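PDB 4HOJ: RegF protein from Neisseria gonorrhoeae, which belongs to the glutathione transferase superfamily, binds glutathione and calcium ions, and is probably a stringent starvation protein A. Local coordinates for residues A[148-151]-A[152-155]. Residues are numbered along the deposited sequence; the frame is centred on the assembly and turned at random.
Sequences DFSM and IDVA
Phe149 lays its ring beside the first helical turn that follows it, with CE1 3.7 Å from Asp153 CB and CZ 3.6 Å from Val154 CG2. With CG anti to the backbone N (chi1 177°), the ring reaches these two side chains; its plane lies only 13° from that of the Asp153 carboxylate. Arg187 adds a cation-pi contact to the same ring. Two side-chain-to-backbone bonds close the helix start. Ser150 OG accepts from Ile152 N at 3.1 Å, while Ser150 N donates to Asp153 OD2 at 2.8 Å, meeting the lone pair that faces away from OD1. A water donates to Asp148 O and to Asp153 OD2 (2.6 Å) and accepts from Ser150 OG. The other carboxylate oxygen, Asp153 OD1, is taken by Tyr180 OH and Ile144 N, so both oxygens of this buried group are engaged and its rotation is fixed. Backbone bonds from Val154 N to Ser150 O and from Ala155 N to Met151 O (2.9 Å) confirm that helical pairing begins here. Met151 SD approaches Val154 CB at 4.1 Å, and both side chains pack on helix 13-25, whereas Ile152 faces helix 86-102. Although OG takes its N-H from Ile152, Ser150 as N-cap with Asp153 OD2 bonded to its N fits a capping box, opening helix 151-161 in the all-helical C-terminal domain of the glutathione transferase fold.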
# COMPACT_ATOMS: atom_id res chain seq x y z
N ASP A 148 -4.00 21.01 -8.26
CA ASP A 148 -5.30 20.37 -7.99
C ASP A 148 -5.35 19.53 -6.70
O ASP A 148 -4.50 18.69 -6.46
CB ASP A 148 -5.75 19.51 -9.16
CG ASP A 148 -5.83 20.29 -10.44
OD1 ASP A 148 -6.66 21.20 -10.50
OD2 ASP A 148 -5.03 20.01 -11.35
N PHE A 149 -6.38 19.77 -5.91
CA PHE A 149 -6.67 18.98 -4.71
C PHE A 149 -6.81 17.53 -5.07
O PHE A 149 -7.44 17.19 -6.07
CB PHE A 149 -7.99 19.48 -4.13
CG PHE A 149 -8.47 18.71 -2.92
CD1 PHE A 149 -7.86 18.89 -1.70
CD2 PHE A 149 -9.53 17.80 -3.02
CE1 PHE A 149 -8.34 18.19 -0.58
CE2 PHE A 149 -10.01 17.10 -1.91
CZ PHE A 149 -9.40 17.28 -0.69
N SER A 150 -6.27 16.63 -4.24
CA SER A 150 -6.31 15.20 -4.54
C SER A 150 -6.42 14.35 -3.32
O SER A 150 -6.36 14.85 -2.18
CB SER A 150 -5.08 14.68 -5.33
OG SER A 150 -3.94 14.66 -4.48
N MET A 151 -6.54 13.05 -3.57
CA MET A 151 -6.61 12.06 -2.47
C MET A 151 -5.35 12.10 -1.61
O MET A 151 -5.35 11.71 -0.45
CB MET A 151 -6.70 10.68 -3.11
CG MET A 151 -6.93 9.67 -2.04
SD MET A 151 -8.62 9.88 -1.50
CE MET A 151 -9.45 8.96 -2.80
N ILE A 152 -4.26 12.56 -2.19
CA ILE A 152 -3.04 12.68 -1.41
C ILE A 152 -3.17 13.73 -0.29
O ILE A 152 -2.73 13.54 0.86
CB ILE A 152 -1.78 12.84 -2.32
CG1 ILE A 152 -1.80 11.95 -3.58
CG2 ILE A 152 -0.54 12.58 -1.47
CD1 ILE A 152 -2.27 10.56 -3.52
N ASP A 153 -3.81 14.84 -0.62
CA ASP A 153 -4.17 15.83 0.39
C ASP A 153 -5.13 15.27 1.45
O ASP A 153 -4.98 15.49 2.65
CB ASP A 153 -4.82 17.04 -0.28
CG ASP A 153 -3.92 17.64 -1.36
OD1 ASP A 153 -2.87 18.22 -1.00
OD2 ASP A 153 -4.27 17.55 -2.54
N VAL A 154 -6.07 14.48 0.99
CA VAL A 154 -7.01 13.85 1.91
C VAL A 154 -6.28 12.99 2.91
O VAL A 154 -6.57 13.05 4.13
CB VAL A 154 -8.01 12.98 1.15
CG1 VAL A 154 -8.81 12.08 2.11
CG2 VAL A 154 -8.95 13.87 0.32
N ALA A 155 -5.33 12.18 2.44
CA ALA A 155 -4.66 11.21 3.34
C ALA A 155 -3.83 11.95 4.44
O ALA A 155 -3.75 11.48 5.56
CB ALA A 155 -3.79 10.30 2.50
O HOH W 1 -2.82 17.15 -4.70